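Local coordinates for N-acyl GLM peudo-teicoplanin deacetylase (Actinoplanes teichomyceticus, PDB 2X9L), which probably removes the acyl group from the N-acylglucosaminyl pseudoaglycone of teicoplanin, as a zinc-dependent deacetylase of the PIG-L family, at residues L11-H16 with T150-C155; V21-A26 with E186-A191. One frame throughout, in Å; residues are numbered along the deposited sequence.

Contact 1: L11-H16 with T150-C155; sequences LAISPH and TLVVTC. With ZN (zinc ion), chain B; BOG (octyl beta-D-glucopyranoside), chain C.
Pro15 links the strand pair to the metal site: its ring presses CG against Cys155 SG (3.4 Å), and its CB lies 4.1 Å above the plane of the His16 imidazole, toward the rim of that face. The opposite face is taken by the sugar of the octyl glucoside, whose C4 stands 4.0 Å above the centre of the His16 ring. At the ring edge His16 ND1 binds the zinc ion at 2.2 Å, while NE2 is hydrogen-bonded to Asp163. Asp19, His164 and a water 2.4 Å from the zinc are further ligands, and this water also bonds to O2 and O3 of the sugar. Behind the site, residues 11-14 and 151-155, inner strands of the mixed PIG-L sheet flanked by strands 37-42 and 182-185, run parallel, 18° apart, paired by the amides of Leu11, Val153 and Ile13. Ile13 CD1 meets Val152 CG1 at 3.8 Å on the face that also carries Leu11. Then the pairing changes: Cys155 N is 4.2 Å from Ile13 O, and the hydroxyl of Thr154 donates to that carbonyl instead (OG1 to O, 2.7 Å), tilted 22° from its plane. OG1 lies opposite its backbone N (chi1 -169°), which turns it toward Ile13 O. With a valine in place of Thr154, Ile13 O would probably lose this donor, leaving a buried carbonyl without its mate across the strands. Backbone bonds thus hold the sheet where it is apolar, whereas a side chain takes over at Thr154, close to where Pro15 and the zinc ligand His16 follow.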
# COMPACT_ATOMS: atom_id res chain seq x y z
N LEU A 11 -10.72 -2.39 6.90
CA LEU A 11 -9.32 -2.71 7.09
C LEU A 11 -8.58 -2.42 5.80
O LEU A 11 -8.86 -3.03 4.78
CB LEU A 11 -9.15 -4.19 7.45
CG LEU A 11 -7.73 -4.76 7.50
CD1 LEU A 11 -6.91 -4.08 8.60
CD2 LEU A 11 -7.79 -6.27 7.71
N ALA A 12 -7.66 -1.47 5.85
CA ALA A 12 -6.81 -1.14 4.71
C ALA A 12 -5.47 -1.83 4.92
O ALA A 12 -4.91 -1.76 6.02
CB ALA A 12 -6.62 0.36 4.64
N ILE A 13 -4.97 -2.48 3.88
CA ILE A 13 -3.71 -3.21 3.97
C ILE A 13 -2.70 -2.60 2.99
O ILE A 13 -2.80 -2.77 1.77
CB ILE A 13 -3.91 -4.71 3.71
CG1 ILE A 13 -4.94 -5.28 4.70
CG2 ILE A 13 -2.57 -5.48 3.85
CD1 ILE A 13 -5.13 -6.77 4.54
N SER A 14 -1.75 -1.86 3.55
CA SER A 14 -0.80 -1.08 2.77
C SER A 14 0.52 -1.85 2.68
O SER A 14 1.00 -2.37 3.67
CB SER A 14 -0.58 0.27 3.48
OG SER A 14 0.26 1.14 2.74
N PRO A 15 1.10 -1.94 1.47
CA PRO A 15 2.41 -2.59 1.36
C PRO A 15 3.47 -1.83 2.16
O PRO A 15 4.14 -2.43 3.01
CB PRO A 15 2.73 -2.51 -0.13
CG PRO A 15 1.41 -2.30 -0.80
CD PRO A 15 0.57 -1.51 0.16
N HIS A 16 3.61 -0.54 1.88
CA HIS A 16 4.65 0.27 2.53
C HIS A 16 4.04 1.41 3.30
O HIS A 16 2.86 1.70 3.18
CB HIS A 16 5.61 0.87 1.49
CG HIS A 16 6.33 -0.15 0.68
ND1 HIS A 16 6.17 -0.27 -0.69
CD2 HIS A 16 7.20 -1.12 1.04
CE1 HIS A 16 6.91 -1.27 -1.13
NE2 HIS A 16 7.56 -1.79 -0.10
N THR A 150 -15.59 -5.52 7.92
CA THR A 150 -16.68 -5.75 6.97
C THR A 150 -16.21 -5.59 5.53
O THR A 150 -16.84 -6.08 4.60
CB THR A 150 -17.86 -4.79 7.21
OG1 THR A 150 -17.39 -3.45 7.13
CG2 THR A 150 -18.49 -5.03 8.57
N LEU A 151 -15.08 -4.91 5.35
CA LEU A 151 -14.50 -4.70 4.03
C LEU A 151 -12.99 -4.61 4.17
O LEU A 151 -12.49 -3.98 5.11
CB LEU A 151 -15.01 -3.39 3.43
CG LEU A 151 -14.44 -3.05 2.05
CD1 LEU A 151 -14.73 -4.17 1.06
CD2 LEU A 151 -14.94 -1.70 1.52
N VAL A 152 -12.27 -5.23 3.24
CA VAL A 152 -10.81 -5.08 3.20
C VAL A 152 -10.45 -4.37 1.91
O VAL A 152 -11.03 -4.65 0.87
CB VAL A 152 -10.10 -6.45 3.26
CG1 VAL A 152 -8.58 -6.31 3.03
CG2 VAL A 152 -10.38 -7.11 4.60
N VAL A 153 -9.53 -3.42 1.98
CA VAL A 153 -9.05 -2.80 0.74
C VAL A 153 -7.54 -2.87 0.75
O VAL A 153 -6.93 -2.67 1.78
CB VAL A 153 -9.50 -1.34 0.59
CG1 VAL A 153 -9.14 -0.82 -0.80
CG2 VAL A 153 -11.01 -1.23 0.80
N THR A 154 -6.96 -3.22 -0.40
CA THR A 154 -5.51 -3.27 -0.51
C THR A 154 -5.09 -2.81 -1.90
O THR A 154 -5.92 -2.29 -2.63
CB THR A 154 -4.96 -4.68 -0.18
OG1 THR A 154 -3.53 -4.64 -0.05
CG2 THR A 154 -5.37 -5.68 -1.23
N CYS A 155 -3.82 -2.97 -2.25
CA CYS A 155 -3.29 -2.44 -3.50
C CYS A 155 -3.51 -3.36 -4.70
O CYS A 155 -3.50 -4.57 -4.57
CB CYS A 155 -1.80 -2.16 -3.37
SG CYS A 155 -0.80 -3.63 -3.00
ZN ZN B . 4.79 0.98 -1.81
C1 BOG C . 9.84 2.03 -3.52
O1 BOG C . 9.55 1.95 -4.89
C2 BOG C . 8.79 2.65 -2.59
O2 BOG C . 8.11 3.78 -3.04
C3 BOG C . 9.03 2.52 -1.08
O3 BOG C . 8.01 2.86 -0.23
C4 BOG C . 10.01 1.44 -0.60
O4 BOG C . 10.42 1.51 0.73
C5 BOG C . 11.01 0.87 -1.63
O5 BOG C . 10.72 1.03 -3.03
C6 BOG C . 11.75 -0.39 -1.27
O6 BOG C . 10.91 -1.48 -1.34
C1' BOG C . 10.57 1.63 -5.76
C2' BOG C . 10.20 1.57 -7.23
C3' BOG C . 10.11 0.23 -7.89
C4' BOG C . 11.41 -0.48 -8.24
C5' BOG C . 11.36 -1.95 -8.61
C6' BOG C . 12.35 -2.87 -7.94
C7' BOG C . 11.94 -3.55 -6.66
C8' BOG C . 12.05 -2.79 -5.37
O HOH W 1 5.66 3.19 -1.49

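Contact 2: V21-A26 with E186-A191; sequences VLSFGA and EDLPYA. With BOG (octyl beta-D-glucopyranoside), chain C.
Ser23 makes the central polar contact between the helix and residues 186-191, and each of its side-chain atoms has a partner there. Its CB rests 3.5 Å from Glu186 O. With chi1 at -54°, OG swings back beside its own backbone N, where it bonds to Asp19 O one turn earlier in the helix and still faces the 186-191 segment. There OG accepts the amide of Leu188, N to OG 2.9 Å and almost straight at 174°. A water 3.2 Å from Ser23 OG is a third partner, and this water donates to Leu188 O at 2.6 Å. A second water donates to Ser23 O and Glu186 O, at 2.7 and 2.8 Å, so direct and water-mediated bonds together tie a segment without regular structure to the helix. Apolar groups fill in beside them. Leu188 brings CD1 to 3.5 Å from Leu22 O, a carbonyl satisfied by Lys222, while the CB of Leu22 lies against Leu188 O and its CD1 reaches the ring of Pro189. The peptide before Pro189 is cis, which turns the chain just past this point. Beyond the turn, Tyr190 OH accepts a bond from O2 of the bound glucoside at 3.2 Å. Asp187 points away from the helix, and its OD2 bonds to ND1 of the zinc ligand His164, a second-shell contact that probably fixes the orientation of that imidazole. The segment follows strand 182-185, and its first four residues lie against helix 19-33, with helix 243-254 packing on Leu188 and Pro189, helix 216-227 supplying Lys222, and strand 263-269 touching Glu186.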
# COMPACT_ATOMS: atom_id res chain seq x y z
N VAL A 21 -2.28 5.94 2.13
CA VAL A 21 -2.61 7.37 2.11
C VAL A 21 -2.52 7.95 0.69
O VAL A 21 -3.41 8.67 0.25
CB VAL A 21 -1.71 8.17 3.08
CG1 VAL A 21 -1.96 9.67 2.94
CG2 VAL A 21 -2.00 7.74 4.53
N LEU A 22 -1.46 7.59 -0.03
CA LEU A 22 -1.28 8.07 -1.40
C LEU A 22 -2.38 7.62 -2.32
O LEU A 22 -2.82 8.38 -3.20
CB LEU A 22 0.03 7.54 -1.96
CG LEU A 22 1.31 8.24 -1.52
CD1 LEU A 22 2.46 7.29 -1.80
CD2 LEU A 22 1.46 9.53 -2.31
N SER A 23 -2.80 6.37 -2.15
CA SER A 23 -3.74 5.76 -3.07
C SER A 23 -5.20 5.88 -2.65
O SER A 23 -6.08 5.93 -3.51
CB SER A 23 -3.39 4.28 -3.31
OG SER A 23 -2.04 4.14 -3.73
N PHE A 24 -5.46 5.95 -1.35
CA PHE A 24 -6.81 5.77 -0.83
C PHE A 24 -7.07 6.71 0.35
O PHE A 24 -8.03 6.55 1.09
CB PHE A 24 -7.01 4.30 -0.39
CG PHE A 24 -8.45 3.91 -0.10
CD1 PHE A 24 -9.44 4.11 -1.04
CD2 PHE A 24 -8.79 3.31 1.10
CE1 PHE A 24 -10.75 3.75 -0.78
CE2 PHE A 24 -10.11 2.94 1.36
CZ PHE A 24 -11.08 3.15 0.42
N GLY A 25 -6.19 7.70 0.51
CA GLY A 25 -6.29 8.61 1.65
C GLY A 25 -7.61 9.35 1.72
O GLY A 25 -8.14 9.59 2.81
N ALA A 26 -8.16 9.72 0.57
CA ALA A 26 -9.42 10.44 0.58
C ALA A 26 -10.55 9.52 1.04
O ALA A 26 -11.43 9.93 1.81
CB ALA A 26 -9.72 11.03 -0.79
N GLU A 186 -6.29 1.74 -6.98
CA GLU A 186 -5.31 2.07 -8.01
C GLU A 186 -4.04 2.63 -7.36
O GLU A 186 -4.07 3.70 -6.74
CB GLU A 186 -5.92 3.08 -8.97
CG GLU A 186 -5.05 3.41 -10.13
CD GLU A 186 -5.68 4.40 -11.06
OE1 GLU A 186 -5.51 4.24 -12.29
OE2 GLU A 186 -6.34 5.34 -10.57
N ASP A 187 -2.92 1.91 -7.47
CA ASP A 187 -1.68 2.36 -6.82
C ASP A 187 -1.26 3.72 -7.32
O ASP A 187 -1.04 3.90 -8.51
CB ASP A 187 -0.52 1.38 -7.06
CG ASP A 187 -0.89 -0.05 -6.74
OD1 ASP A 187 -1.82 -0.57 -7.39
OD2 ASP A 187 -0.24 -0.65 -5.84
N LEU A 188 -1.12 4.68 -6.41
CA LEU A 188 -0.60 6.00 -6.79
C LEU A 188 0.73 6.28 -6.08
O LEU A 188 0.92 5.86 -4.94
CB LEU A 188 -1.61 7.09 -6.44
CG LEU A 188 -2.99 6.96 -7.09
CD1 LEU A 188 -3.99 7.94 -6.48
CD2 LEU A 188 -2.88 7.20 -8.59
N PRO A 189 1.65 6.99 -6.75
CA PRO A 189 1.51 7.59 -8.08
C PRO A 189 1.86 6.64 -9.23
O PRO A 189 1.92 7.09 -10.38
CB PRO A 189 2.52 8.72 -8.05
CG PRO A 189 3.62 8.17 -7.20
CD PRO A 189 2.90 7.43 -6.09
N TYR A 190 2.05 5.36 -8.95
CA TYR A 190 2.50 4.42 -9.98
C TYR A 190 1.61 4.43 -11.22
O TYR A 190 2.09 4.33 -12.35
CB TYR A 190 2.56 2.99 -9.44
CG TYR A 190 3.53 2.81 -8.30
CD1 TYR A 190 3.17 3.14 -6.99
CD2 TYR A 190 4.79 2.28 -8.52
CE1 TYR A 190 4.05 2.97 -5.94
CE2 TYR A 190 5.69 2.10 -7.47
CZ TYR A 190 5.31 2.44 -6.19
OH TYR A 190 6.19 2.26 -5.15
N ALA A 191 0.30 4.53 -11.01
CA ALA A 191 -0.64 4.35 -12.10
C ALA A 191 -0.56 5.49 -13.09
O ALA A 191 -1.11 5.41 -14.18
CB ALA A 191 -2.05 4.20 -11.57
C1 BOG C . 9.84 2.03 -3.52
O1 BOG C . 9.55 1.95 -4.89
C2 BOG C . 8.79 2.65 -2.59
O2 BOG C . 8.11 3.78 -3.04
C3 BOG C . 9.03 2.52 -1.08
O3 BOG C . 8.01 2.86 -0.23
C4 BOG C . 10.01 1.44 -0.60
O4 BOG C . 10.42 1.51 0.73
C5 BOG C . 11.01 0.87 -1.63
O5 BOG C . 10.72 1.03 -3.03
C6 BOG C . 11.75 -0.39 -1.27
O6 BOG C . 10.91 -1.48 -1.34
C1' BOG C . 10.57 1.63 -5.76
C2' BOG C . 10.20 1.57 -7.23
C3' BOG C . 10.11 0.23 -7.89
C4' BOG C . 11.41 -0.48 -8.24
C5' BOG C . 11.36 -1.95 -8.61
C6' BOG C . 12.35 -2.87 -7.94
C7' BOG C . 11.94 -3.55 -6.66
C8' BOG C . 12.05 -2.79 -5.37
O HOH W 2 -6.33 5.21 -6.05
O HOH W 3 1.06 3.48 -3.80

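Both contacts are buried and close to the middle of the chain, their centres 12 Å apart. Contact 1 joins two neighbouring parallel strands inside the sheet, mainly through backbone amides and carbonyls; contact 2 sets a helix against an irregular segment and relies on a serine hydroxyl and bridging waters. They share a chain path, since strand 9-14 runs on into helix 19-33, and they meet directly where Cys155 CB packs on Asp187 OD2 at 3.3 Å. Each also reaches the glucoside: contact 1 through the zinc-binding His16, contact 2 through Tyr190. Together they approach the zinc site with a direct ligand and a second-shell carboxylate.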